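Local coordinates for SnoaL-like domain protein (Mycobacterium hassiacum, PDB 6P44) that probably catalyses the isomerisation of steroid double bonds, as a ketosteroid isomerase, and is captured here with a substituted phenol in what is probably its steroid-binding pocket, at residues V11-Y14 / L15-V18; T3-D6 / N7-V11. The protein carries 1 engineered substitution. All blocks are in the same frame, centred on the assembly; numbering follows the deposited sequence.

Contact 1 (V11-Y14 / L15-V18); sequences VHRY and LEFV. With DNX (3,4-dinitrophenol), chain H.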
loop_
_atom_site.group_PDB
_atom_site.type_symbol
_atom_site.label_atom_id
_atom_site.label_comp_id
_atom_site.label_asym_id
_atom_site.label_seq_id
_atom_site.Cartn_x
_atom_site.Cartn_y
_atom_site.Cartn_z
ATOM N N VAL B 11 -6.236 -4.980 -12.307
ATOM C CA VAL B 11 -5.572 -3.692 -12.133
ATOM C C VAL B 11 -5.226 -3.080 -13.482
ATOM O O VAL B 11 -5.407 -1.878 -13.697
ATOM C CB VAL B 11 -4.344 -3.803 -11.213
ATOM C CG1 VAL B 11 -3.550 -2.510 -11.240
ATOM C CG2 VAL B 11 -4.783 -4.129 -9.783
ATOM N N HIS B 12 -4.699 -3.882 -14.407
ATOM C CA HIS B 12 -4.374 -3.324 -15.716
ATOM C C HIS B 12 -5.620 -2.816 -16.438
ATOM O O HIS B 12 -5.565 -1.785 -17.118
ATOM C CB HIS B 12 -3.598 -4.332 -16.550
ATOM C CG HIS B 12 -2.151 -4.396 -16.197
ATOM N ND1 HIS B 12 -1.189 -3.661 -16.852
ATOM C CD2 HIS B 12 -1.496 -5.115 -15.255
ATOM C CE1 HIS B 12 -0.006 -3.923 -16.329
ATOM N NE2 HIS B 12 -0.163 -4.801 -15.357
ATOM N N ARG B 13 -6.759 -3.475 -16.275
ATOM C CA ARG B 13 -7.938 -2.944 -16.943
ATOM C C ARG B 13 -8.454 -1.693 -16.250
ATOM O O ARG B 13 -8.974 -0.788 -16.915
ATOM C CB ARG B 13 -9.007 -4.009 -17.050
ATOM C CG ARG B 13 -8.581 -5.112 -17.972
ATOM C CD ARG B 13 -9.760 -5.932 -18.379
ATOM N NE ARG B 13 -10.548 -6.355 -17.224
ATOM C CZ ARG B 13 -10.186 -7.311 -16.378
ATOM N NH1 ARG B 13 -9.039 -7.951 -16.545
ATOM N NH2 ARG B 13 -10.969 -7.623 -15.353
ATOM N N TYR B 14 -8.301 -1.610 -14.925
ATOM C CA TYR B 14 -8.607 -0.370 -14.229
ATOM C C TYR B 14 -7.796 0.776 -14.811
ATOM O O TYR B 14 -8.336 1.838 -15.135
ATOM C CB TYR B 14 -8.301 -0.562 -12.737
ATOM C CG TYR B 14 -8.393 0.701 -11.934
ATOM C CD1 TYR B 14 -9.619 1.241 -11.619
ATOM C CD2 TYR B 14 -7.257 1.361 -11.495
ATOM C CE1 TYR B 14 -9.726 2.402 -10.897
ATOM C CE2 TYR B 14 -7.352 2.534 -10.758
ATOM C CZ TYR B 14 -8.597 3.044 -10.453
ATOM O OH TYR B 14 -8.738 4.212 -9.728
ATOM N N LEU B 15 -6.485 0.566 -14.967
ATOM C CA LEU B 15 -5.626 1.630 -15.482
ATOM C C LEU B 15 -5.961 1.959 -16.930
ATOM O O LEU B 15 -5.832 3.116 -17.341
ATOM C CB LEU B 15 -4.145 1.273 -15.270
ATOM C CG LEU B 15 -3.738 1.212 -13.780
ATOM C CD1 LEU B 15 -2.284 0.760 -13.571
ATOM C CD2 LEU B 15 -3.983 2.549 -13.055
ATOM N N GLU B 16 -6.367 0.962 -17.717
ATOM C CA GLU B 16 -6.847 1.226 -19.072
ATOM C C GLU B 16 -8.052 2.154 -19.055
ATOM O O GLU B 16 -8.100 3.147 -19.792
ATOM C CB GLU B 16 -7.216 -0.094 -19.747
ATOM C CG GLU B 16 -7.893 0.076 -21.082
ATOM C CD GLU B 16 -8.452 -1.215 -21.600
ATOM O OE1 GLU B 16 -8.047 -2.277 -21.077
ATOM O OE2 GLU B 16 -9.297 -1.161 -22.522
ATOM N N PHE B 17 -9.046 1.838 -18.223
ATOM C CA PHE B 17 -10.267 2.634 -18.186
ATOM C C PHE B 17 -10.014 4.022 -17.612
ATOM O O PHE B 17 -10.681 4.984 -18.007
ATOM C CB PHE B 17 -11.337 1.905 -17.373
ATOM C CG PHE B 17 -11.670 0.532 -17.880
ATOM C CD1 PHE B 17 -11.659 0.251 -19.232
ATOM C CD2 PHE B 17 -12.011 -0.477 -16.993
ATOM C CE1 PHE B 17 -11.979 -1.029 -19.693
ATOM C CE2 PHE B 17 -12.335 -1.739 -17.442
ATOM C CZ PHE B 17 -12.316 -2.011 -18.791
ATOM N N VAL B 18 -9.075 4.150 -16.671
ATOM C CA VAL B 18 -8.655 5.478 -16.221
ATOM C C VAL B 18 -8.060 6.270 -17.384
ATOM O O VAL B 18 -8.421 7.428 -17.623
ATOM C CB VAL B 18 -7.665 5.361 -15.048
ATOM C CG1 VAL B 18 -6.975 6.705 -14.764
ATOM C CG2 VAL B 18 -8.363 4.863 -13.785
HETATM C C1 DNX H . -6.668 6.591 -8.781
HETATM C C2 DNX H . -7.478 7.247 -9.697
HETATM C C3 DNX H . -7.450 8.623 -9.743
HETATM N N3 DNX H . -8.343 9.265 -10.708
HETATM C C4 DNX H . -6.621 9.350 -8.902
HETATM N N4 DNX H . -6.578 10.810 -8.916
HETATM C C5 DNX H . -5.807 8.691 -8.000
HETATM C C6 DNX H . -5.833 7.309 -7.936
HETATM O O1 DNX H . -6.704 5.232 -8.729
HETATM O O31 DNX H . -9.486 9.511 -10.362
HETATM O O32 DNX H . -7.913 9.501 -11.828
HETATM O O41 DNX H . -6.445 11.393 -7.853
HETATM O O42 DNX H . -6.662 11.382 -9.993
#
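On the pocket side of helix 4-20, in the ligand site of this ketosteroid isomerase, Y14 and V18 lie one helical turn apart and both face the bound 3,4-dinitrophenol. The Y14 hydroxyl, OH, meets the ligand phenol oxygen O1 at 2.5 Å, a very short hydrogen bond in which either oxygen could be the donor. O1 arrives at the edge of the tyrosine ring, in its plane, and Y14 OH is also hydrogen-bonded to Y55 OH, so two partners fix where it sits. With CG anti to the backbone N (chi1 172°), the ring runs out over V18, whose CG2 sits over one face, 4.0 Å from the ring centroid, in a CH-pi contact. L15 adds an apolar touch, its CD2 3.8 Å from Y14 CD2, and its side chain also reaches W81 of strand 76-85. V11 CG1 extends this greasy side, 4.2 Å from L15 CD1. Around the helix, F17 lays one ring face over the carbonyl oxygen of R13, which also accepts from F17 N, 2.9 Å from R13 O. E16 OE2 makes a salt bridge with K20 NZ, the next turn along. A helix packed on a curved sheet, giving a tyrosine to the pocket, is consistent with the NTF2-like fold of ketosteroid isomerases.

Contact 2 (T3-D6 / N7-V11); sequences TPQD and NANTV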
loop_
_atom_site.group_PDB
_atom_site.type_symbol
_atom_site.label_atom_id
_atom_site.label_comp_id
_atom_site.label_asym_id
_atom_site.label_seq_id
_atom_site.Cartn_x
_atom_site.Cartn_y
_atom_site.Cartn_z
ATOM N N THR B 3 -7.383 -15.463 -8.713
ATOM C CA THR B 3 -5.965 -15.648 -8.457
ATOM C C THR B 3 -5.229 -14.319 -8.470
ATOM O O THR B 3 -5.722 -13.318 -8.999
ATOM C CB THR B 3 -5.361 -16.531 -9.533
ATOM O OG1 THR B 3 -5.412 -15.837 -10.780
ATOM C CG2 THR B 3 -6.108 -17.847 -9.661
ATOM N N PRO B 4 -4.012 -14.290 -7.932
ATOM C CA PRO B 4 -3.189 -13.083 -8.077
ATOM C C PRO B 4 -3.024 -12.636 -9.527
ATOM O O PRO B 4 -3.103 -11.427 -9.816
ATOM C CB PRO B 4 -1.879 -13.487 -7.386
ATOM C CG PRO B 4 -2.295 -14.485 -6.362
ATOM C CD PRO B 4 -3.394 -15.265 -7.019
ATOM N N GLN B 5 -2.840 -13.581 -10.460
ATOM C CA GLN B 5 -2.758 -13.195 -11.867
ATOM C C GLN B 5 -4.038 -12.507 -12.329
ATOM O O GLN B 5 -3.984 -11.484 -13.025
ATOM C CB GLN B 5 -2.465 -14.416 -12.743
ATOM C CG GLN B 5 -2.433 -14.074 -14.217
ATOM C CD GLN B 5 -2.279 -15.283 -15.084
ATOM O OE1 GLN B 5 -2.412 -16.421 -14.634
ATOM N NE2 GLN B 5 -2.012 -15.045 -16.350
ATOM N N ASP B 6 -5.202 -13.069 -11.973
ATOM C CA ASP B 6 -6.472 -12.433 -12.315
ATOM C C ASP B 6 -6.509 -11.015 -11.765
ATOM O O ASP B 6 -6.963 -10.081 -12.440
ATOM C CB ASP B 6 -7.658 -13.181 -11.676
ATOM C CG ASP B 6 -7.953 -14.534 -12.295
ATOM O OD1 ASP B 6 -7.759 -14.720 -13.515
ATOM O OD2 ASP B 6 -8.461 -15.404 -11.541
ATOM N N ASN B 7 -6.064 -10.845 -10.523
ATOM C CA ASN B 7 -6.165 -9.541 -9.883
ATOM C C ASN B 7 -5.221 -8.537 -10.529
ATOM O O ASN B 7 -5.571 -7.360 -10.684
ATOM C CB ASN B 7 -5.915 -9.671 -8.394
ATOM C CG ASN B 7 -6.910 -10.577 -7.720
ATOM O OD1 ASN B 7 -8.025 -10.803 -8.215
ATOM N ND2 ASN B 7 -6.532 -11.066 -6.561
ATOM N N ALA B 8 -4.024 -8.981 -10.917
ATOM C CA ALA B 8 -3.124 -8.122 -11.668
ATOM C C ALA B 8 -3.761 -7.704 -12.983
ATOM O O ALA B 8 -3.688 -6.530 -13.382
ATOM C CB ALA B 8 -1.801 -8.842 -11.899
ATOM N N ASN B 9 -4.386 -8.648 -13.670
ATOM C CA ASN B 9 -5.084 -8.320 -14.904
ATOM C C ASN B 9 -6.158 -7.273 -14.655
ATOM O O ASN B 9 -6.352 -6.364 -15.468
ATOM C CB ASN B 9 -5.730 -9.572 -15.492
ATOM C CG ASN B 9 -4.717 -10.545 -16.087
ATOM O OD1 ASN B 9 -3.558 -10.200 -16.335
ATOM N ND2 ASN B 9 -5.155 -11.773 -16.320
ATOM N N THR B 10 -6.898 -7.414 -13.558
ATOM C CA THR B 10 -7.944 -6.443 -13.266
ATOM C C THR B 10 -7.367 -5.059 -13.014
ATOM O O THR B 10 -7.941 -4.061 -13.461
ATOM C CB THR B 10 -8.786 -6.937 -12.092
ATOM O OG1 THR B 10 -9.373 -8.197 -12.465
ATOM C CG2 THR B 10 -9.869 -5.916 -11.702
ATOM N N VAL B 11 -6.236 -4.980 -12.307
ATOM C CA VAL B 11 -5.572 -3.692 -12.133
ATOM C C VAL B 11 -5.226 -3.080 -13.482
ATOM O O VAL B 11 -5.407 -1.878 -13.697
ATOM C CB VAL B 11 -4.344 -3.803 -11.213
ATOM C CG1 VAL B 11 -3.550 -2.510 -11.240
ATOM C CG2 VAL B 11 -4.783 -4.129 -9.783
HETATM O O HOH W 1 -1.681 -12.100 -16.992
HETATM O O HOH W 2 -8.005 -12.649 -15.290
#
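Two waters tie N9 to the turn before it, one at each end of its side-chain amide, beside a capping box that starts helix 4-20. Water 1 accepts from Q5 NE2 at 3.0 Å and donates to N9 OD1; water 2 donates to D6 OD1 at 2.7 Å and accepts from N9 ND2. The Q5 and N9 side chains lie alongside each other and point the same way, but their amide planes are turned 62° apart, and water 1 joins them.

The capping box pairs T3, at the N-cap, with D6. D6 N donates to T3 OG1 at 3.0 Å, and T3 N donates back to D6 OD2, also at 3.0 Å and almost straight at 177°. That donor meets OD2 on the anti side of the carboxylate, tilted from its plane. D6 can answer in this way because its CG lies anti to the carbonyl carbon (chi1 -71°), which swings the carboxylate back toward the start of the helix. Its negative charge there would be expected to interact favourably with the helix dipole, while OD1 holds water 2.

From here the ordinary helical ladder takes over, with N7 N bonded to T3 O and A8 N to P4 O, followed by the amides of N9 and T10. N7 turns to the sheet, touching V77 of strand 76-85 and F102 of strand 92-102, and its OD1 is held by S2 OG. P4 and A8 lean on strand 64-73, through A72 and L70. Within the first turns, the carboxamide of N7 also packs against the backbone of the N-cap residue, its CG 3.2 Å from T3 O.

How the contacts relate
Both contacts belong to helix 4-20, the first helix of the chain, and follow one another along it: contact 2 comes first, at the N-terminal end, and contact 1 continues from it, with V11 shared between them. Their centres are about 11 Å apart. Contact 2 lies farther from the chain centre, about 13 Å against 7 Å for contact 1. Strands 64-73, 76-85 and 92-102 receive side chains from both, so the helix lies across one mixed sheet along much of its length. One helix thus runs from a capped, partly solvent-facing beginning to the ligand pocket of the NTF2-like fold.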